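PDB 4Z48: uncharacterized protein TP-0789 domain-containing protein, which is of unknown function but belongs to the LolA-like family, related to outer-membrane lipoprotein-sorting proteins, and so may bind lipids or other hydrophobic ligands. Local coordinates for residues 71-83 and 88-100. Numbering follows the deposited sequence.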
loop_
_atom_site.group_PDB
_atom_site.type_symbol
_atom_site.label_atom_id
_atom_site.label_comp_id
_atom_site.label_asym_id
_atom_site.label_seq_id
_atom_site.Cartn_x
_atom_site.Cartn_y
_atom_site.Cartn_z
ATOM N N ALA A 71 1.540 3.302 -23.905
ATOM C CA ALA A 71 0.305 3.338 -24.704
ATOM C C ALA A 71 -0.662 2.201 -24.361
ATOM O O ALA A 71 -1.845 2.462 -24.267
ATOM C CB ALA A 71 0.645 3.295 -26.176
ATOM N N ASP A 72 -0.176 0.952 -24.185
ATOM C CA ASP A 72 -1.055 -0.200 -23.953
ATOM C C ASP A 72 -1.825 -0.134 -22.627
ATOM O O ASP A 72 -2.879 -0.751 -22.558
ATOM C CB ASP A 72 -0.311 -1.534 -24.038
ATOM C CG ASP A 72 -0.264 -2.097 -25.468
ATOM O OD1 ASP A 72 -1.275 -2.704 -25.906
ATOM O OD2 ASP A 72 0.773 -1.922 -26.139
ATOM N N VAL A 73 -1.334 0.612 -21.622
ATOM C CA VAL A 73 -2.014 0.719 -20.322
ATOM C C VAL A 73 -2.663 2.117 -20.156
ATOM O O VAL A 73 -3.434 2.335 -19.218
ATOM C CB VAL A 73 -1.087 0.374 -19.119
ATOM C CG1 VAL A 73 -0.416 -0.987 -19.310
ATOM C CG2 VAL A 73 -0.078 1.475 -18.829
ATOM N N ASN A 74 -2.328 3.063 -21.034
ATOM C CA ASN A 74 -2.904 4.416 -20.971
ATOM C C ASN A 74 -4.420 4.360 -20.815
ATOM O O ASN A 74 -5.100 3.688 -21.602
ATOM C CB ASN A 74 -2.564 5.228 -22.236
ATOM C CG ASN A 74 -3.263 6.566 -22.274
ATOM O OD1 ASN A 74 -4.291 6.747 -22.923
ATOM N ND2 ASN A 74 -2.726 7.527 -21.574
ATOM N N GLY A 75 -4.942 5.072 -19.823
ATOM C CA GLY A 75 -6.390 5.072 -19.593
ATOM C C GLY A 75 -6.874 4.095 -18.523
ATOM O O GLY A 75 -8.036 4.175 -18.096
ATOM N N THR A 76 -6.008 3.146 -18.082
ATOM C CA THR A 76 -6.403 2.215 -17.001
ATOM C C THR A 76 -6.577 3.054 -15.735
ATOM O O THR A 76 -5.767 3.929 -15.461
ATOM C CB THR A 76 -5.379 1.073 -16.788
ATOM O OG1 THR A 76 -5.054 0.496 -18.051
ATOM C CG2 THR A 76 -5.893 -0.026 -15.799
ATOM N N LYS A 77 -7.678 2.831 -15.029
ATOM C CA LYS A 77 -8.007 3.527 -13.804
ATOM C C LYS A 77 -8.472 2.540 -12.733
ATOM O O LYS A 77 -9.273 1.651 -13.017
ATOM C CB LYS A 77 -9.094 4.585 -14.024
ATOM C CG LYS A 77 -8.708 5.762 -14.918
ATOM C CD LYS A 77 -9.952 6.570 -15.210
ATOM C CE LYS A 77 -9.652 7.914 -15.800
ATOM N NZ LYS A 77 -10.846 8.799 -15.773
ATOM N N TYR A 78 -7.964 2.712 -11.517
ATOM C CA TYR A 78 -8.384 1.965 -10.325
ATOM C C TYR A 78 -9.050 2.903 -9.358
ATOM O O TYR A 78 -8.475 3.937 -9.031
ATOM C CB TYR A 78 -7.219 1.271 -9.627
ATOM C CG TYR A 78 -6.707 0.070 -10.362
ATOM C CD1 TYR A 78 -5.867 0.210 -11.471
ATOM C CD2 TYR A 78 -7.005 -1.222 -9.921
ATOM C CE1 TYR A 78 -5.368 -0.904 -12.141
ATOM C CE2 TYR A 78 -6.510 -2.339 -10.585
ATOM C CZ TYR A 78 -5.665 -2.175 -11.670
ATOM O OH TYR A 78 -5.167 -3.279 -12.318
ATOM N N LEU A 79 -10.272 2.555 -8.911
ATOM C CA LEU A 79 -11.009 3.320 -7.908
ATOM C C LEU A 79 -11.037 2.476 -6.619
ATOM O O LEU A 79 -11.441 1.324 -6.665
ATOM C CB LEU A 79 -12.426 3.685 -8.388
ATOM C CG LEU A 79 -13.323 4.484 -7.412
ATOM C CD1 LEU A 79 -12.665 5.776 -6.957
ATOM C CD2 LEU A 79 -14.654 4.811 -8.057
ATOM N N VAL A 80 -10.530 3.013 -5.501
ATOM C CA VAL A 80 -10.493 2.251 -4.255
ATOM C C VAL A 80 -11.237 3.024 -3.178
ATOM O O VAL A 80 -10.966 4.210 -2.985
ATOM C CB VAL A 80 -9.047 1.911 -3.778
ATOM C CG1 VAL A 80 -9.078 0.991 -2.555
ATOM C CG2 VAL A 80 -8.171 1.341 -4.901
ATOM N N TRP A 81 -12.201 2.363 -2.526
ATOM C CA TRP A 81 -12.953 2.869 -1.373
ATOM C C TRP A 81 -12.559 1.988 -0.196
ATOM O O TRP A 81 -13.034 0.850 -0.070
ATOM C CB TRP A 81 -14.463 2.847 -1.625
ATOM C CG TRP A 81 -14.969 3.789 -2.669
ATOM C CD1 TRP A 81 -14.251 4.694 -3.400
ATOM C CD2 TRP A 81 -16.325 3.883 -3.133
ATOM N NE1 TRP A 81 -15.079 5.356 -4.278
ATOM C CE2 TRP A 81 -16.357 4.882 -4.131
ATOM C CE3 TRP A 81 -17.529 3.242 -2.765
ATOM C CZ2 TRP A 81 -17.535 5.247 -4.784
ATOM C CZ3 TRP A 81 -18.699 3.595 -3.418
ATOM C CH2 TRP A 81 -18.696 4.588 -4.416
ATOM N N SER A 82 -11.586 2.469 0.575
ATOM C CA SER A 82 -10.977 1.761 1.693
ATOM C C SER A 82 -11.591 2.272 2.995
ATOM O O SER A 82 -11.604 3.476 3.244
ATOM C CB SER A 82 -9.456 1.918 1.649
ATOM O OG SER A 82 -8.774 1.057 2.543
ATOM N N TYR A 83 -12.205 1.361 3.767
ATOM C CA TYR A 83 -12.946 1.707 4.986
ATOM C C TYR A 83 -12.238 1.343 6.288
ATOM O O TYR A 83 -11.644 0.270 6.416
ATOM C CB TYR A 83 -14.314 1.006 4.990
ATOM C CG TYR A 83 -15.115 1.198 3.722
ATOM C CD1 TYR A 83 -15.710 2.427 3.427
ATOM C CD2 TYR A 83 -15.247 0.168 2.798
ATOM C CE1 TYR A 83 -16.407 2.624 2.241
ATOM C CE2 TYR A 83 -15.924 0.360 1.593
ATOM C CZ TYR A 83 -16.521 1.581 1.330
ATOM O OH TYR A 83 -17.243 1.746 0.182
ATOM N N GLN A 88 -17.260 -3.548 6.736
ATOM C CA GLN A 88 -17.441 -3.481 5.296
ATOM C C GLN A 88 -16.110 -3.731 4.612
ATOM O O GLN A 88 -15.126 -3.070 4.939
ATOM C CB GLN A 88 -17.984 -2.083 4.944
ATOM C CG GLN A 88 -18.490 -1.905 3.524
ATOM C CD GLN A 88 -18.966 -0.493 3.248
ATOM O OE1 GLN A 88 -18.751 0.451 4.035
ATOM N NE2 GLN A 88 -19.616 -0.317 2.102
ATOM N N ASP A 89 -16.082 -4.666 3.637
ATOM C CA ASP A 89 -14.877 -4.935 2.861
ATOM C C ASP A 89 -14.561 -3.721 1.985
ATOM O O ASP A 89 -15.486 -3.006 1.581
ATOM C CB ASP A 89 -15.048 -6.189 1.981
ATOM C CG ASP A 89 -15.281 -7.457 2.766
ATOM O OD1 ASP A 89 -14.434 -7.781 3.641
ATOM O OD2 ASP A 89 -16.314 -8.112 2.531
ATOM N N ASP A 90 -13.281 -3.488 1.703
ATOM C CA ASP A 90 -12.879 -2.390 0.829
ATOM C C ASP A 90 -13.390 -2.658 -0.562
ATOM O O ASP A 90 -13.349 -3.807 -1.025
ATOM C CB ASP A 90 -11.353 -2.235 0.787
ATOM C CG ASP A 90 -10.685 -1.647 2.020
ATOM O OD1 ASP A 90 -11.408 -1.321 3.008
ATOM O OD2 ASP A 90 -9.448 -1.484 1.993
ATOM N N ASP A 91 -13.921 -1.618 -1.198
ATOM C CA ASP A 91 -14.429 -1.643 -2.555
ATOM C C ASP A 91 -13.326 -1.255 -3.543
ATOM O O ASP A 91 -12.554 -0.310 -3.337
ATOM C CB ASP A 91 -15.643 -0.701 -2.697
ATOM C CG ASP A 91 -16.911 -1.183 -2.029
ATOM O OD1 ASP A 91 -17.253 -2.364 -2.196
ATOM O OD2 ASP A 91 -17.578 -0.364 -1.361
HETATM N N MSE A 92 -13.262 -1.975 -4.624
HETATM C CA MSE A 92 -12.267 -1.697 -5.637
HETATM C C MSE A 92 -12.828 -2.024 -7.016
HETATM O O MSE A 92 -13.527 -3.039 -7.207
HETATM C CB MSE A 92 -10.990 -2.500 -5.371
HETATM C CG MSE A 92 -9.889 -2.268 -6.382
HETATM SE SE MSE A 92 -8.280 -3.254 -5.930
HETATM C CE MSE A 92 -7.875 -2.455 -4.328
ATOM N N TRP A 93 -12.523 -1.148 -7.952
ATOM C CA TRP A 93 -12.896 -1.298 -9.353
ATOM C C TRP A 93 -11.750 -0.892 -10.282
ATOM O O TRP A 93 -10.934 -0.026 -9.956
ATOM C CB TRP A 93 -14.110 -0.439 -9.685
ATOM C CG TRP A 93 -15.348 -0.730 -8.891
ATOM C CD1 TRP A 93 -16.380 -1.542 -9.253
ATOM C CD2 TRP A 93 -15.752 -0.079 -7.683
ATOM N NE1 TRP A 93 -17.396 -1.460 -8.328
ATOM C CE2 TRP A 93 -17.044 -0.558 -7.361
ATOM C CE3 TRP A 93 -15.149 0.877 -6.842
ATOM C CZ2 TRP A 93 -17.750 -0.105 -6.241
ATOM C CZ3 TRP A 93 -15.849 1.327 -5.740
ATOM C CH2 TRP A 93 -17.128 0.827 -5.437
ATOM N N VAL A 94 -11.719 -1.501 -11.449
ATOM C CA VAL A 94 -10.738 -1.159 -12.485
ATOM C C VAL A 94 -11.484 -0.865 -13.780
ATOM O O VAL A 94 -12.367 -1.644 -14.148
ATOM C CB VAL A 94 -9.631 -2.257 -12.698
ATOM C CG1 VAL A 94 -10.224 -3.630 -13.041
ATOM C CG2 VAL A 94 -8.600 -1.828 -13.759
ATOM N N TYR A 95 -11.149 0.271 -14.443
ATOM C CA TYR A 95 -11.579 0.591 -15.806
ATOM C C TYR A 95 -10.449 0.113 -16.745
ATOM O O TYR A 95 -9.302 0.546 -16.591
ATOM C CB TYR A 95 -11.891 2.084 -15.989
ATOM C CG TYR A 95 -12.131 2.438 -17.437
ATOM C CD1 TYR A 95 -13.385 2.266 -18.019
ATOM C CD2 TYR A 95 -11.085 2.876 -18.251
ATOM C CE1 TYR A 95 -13.593 2.513 -19.375
ATOM C CE2 TYR A 95 -11.288 3.141 -19.604
ATOM C CZ TYR A 95 -12.549 2.980 -20.155
ATOM O OH TYR A 95 -12.755 3.248 -21.482
ATOM N N LEU A 96 -10.768 -0.804 -17.664
ATOM C CA LEU A 96 -9.828 -1.385 -18.637
ATOM C C LEU A 96 -10.045 -0.728 -20.011
ATOM O O LEU A 96 -11.120 -0.900 -20.584
ATOM C CB LEU A 96 -10.003 -2.911 -18.722
ATOM C CG LEU A 96 -9.731 -3.679 -17.408
ATOM C CD1 LEU A 96 -10.342 -5.089 -17.469
ATOM C CD2 LEU A 96 -8.251 -3.757 -17.103
ATOM N N PRO A 97 -9.057 0.049 -20.531
ATOM C CA PRO A 97 -9.282 0.783 -21.790
ATOM C C PRO A 97 -9.496 -0.092 -23.025
ATOM O O PRO A 97 -10.206 0.359 -23.926
ATOM C CB PRO A 97 -8.008 1.623 -21.938
ATOM C CG PRO A 97 -6.945 0.862 -21.121
ATOM C CD PRO A 97 -7.736 0.389 -19.950
ATOM N N ALA A 98 -8.868 -1.292 -23.093
ATOM C CA ALA A 98 -8.985 -2.202 -24.260
ATOM C C ALA A 98 -10.414 -2.720 -24.483
ATOM O O ALA A 98 -10.792 -2.979 -25.637
ATOM C CB ALA A 98 -8.051 -3.393 -24.096
ATOM N N GLU A 99 -11.187 -2.888 -23.387
ATOM C CA GLU A 99 -12.561 -3.377 -23.518
ATOM C C GLU A 99 -13.598 -2.316 -23.097
ATOM O O GLU A 99 -14.807 -2.589 -23.173
ATOM C CB GLU A 99 -12.757 -4.689 -22.740
ATOM C CG GLU A 99 -12.235 -5.916 -23.480
ATOM C CD GLU A 99 -13.093 -6.415 -24.628
ATOM O OE1 GLU A 99 -14.150 -7.027 -24.355
ATOM O OE2 GLU A 99 -12.696 -6.222 -25.801
ATOM N N SER A 100 -13.133 -1.084 -22.727
ATOM C CA SER A 100 -13.934 0.090 -22.328
ATOM C C SER A 100 -14.964 -0.362 -21.260
ATOM O O SER A 100 -16.142 0.007 -21.311
ATOM C CB SER A 100 -14.605 0.737 -23.540
ATOM O OG SER A 100 -13.671 1.125 -24.538
HETATM O O HOH W 1 -19.706 2.707 0.606
#
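The side-chain amide of Gln-88 stacks on one face of the Tyr-83 ring: the planes are 6° apart and OE1 sits over the ring centre. An extended side chain, with CG anti to the backbone N (chi1 -169°), carries the amide there. The carbonyl carbon of Trp-81 lies over the opposite face, offset toward the rim, and Asp-89 O and Asp-91 OD2 lie in plane at the edge. Tyr-83 OH donates to Asp-91 OD2 (2.6 Å) on the anti side of the carboxylate, and a water donates to the same hydroxyl.

Trp-93 turns its six-membered edge into the face of Trp-81, centroids 4.9 Å apart and planes at 78°, a T-shaped pair. On the opposite face of the sheet, Val-94 CG2 sits over the face of the Tyr-78 ring, 3.7 Å from its centroid, a CH-pi contact. Both Asp-90 oxygens are met from above the carboxylate plane, OD2 by Ser-82 OG (2.7 Å) and OD1 by Tyr-83 N (2.9 Å).

Three hydrogen-bonded pairs, Lys-77 with Tyr-95, Leu-79 with Trp-93 and Trp-81 with Asp-91, establish the antiparallel hairpin; the axes of strands 77-82 and 91-96 approach to 4.7 Å. Strand 77-82 is bonded along its other edge to antiparallel strand 60-69, where Tyr-62 stacks on Trp-81, while strand 101-104 flanks strand 91-96, and its Arg-104 forms a salt bridge with Asp-91 OD1.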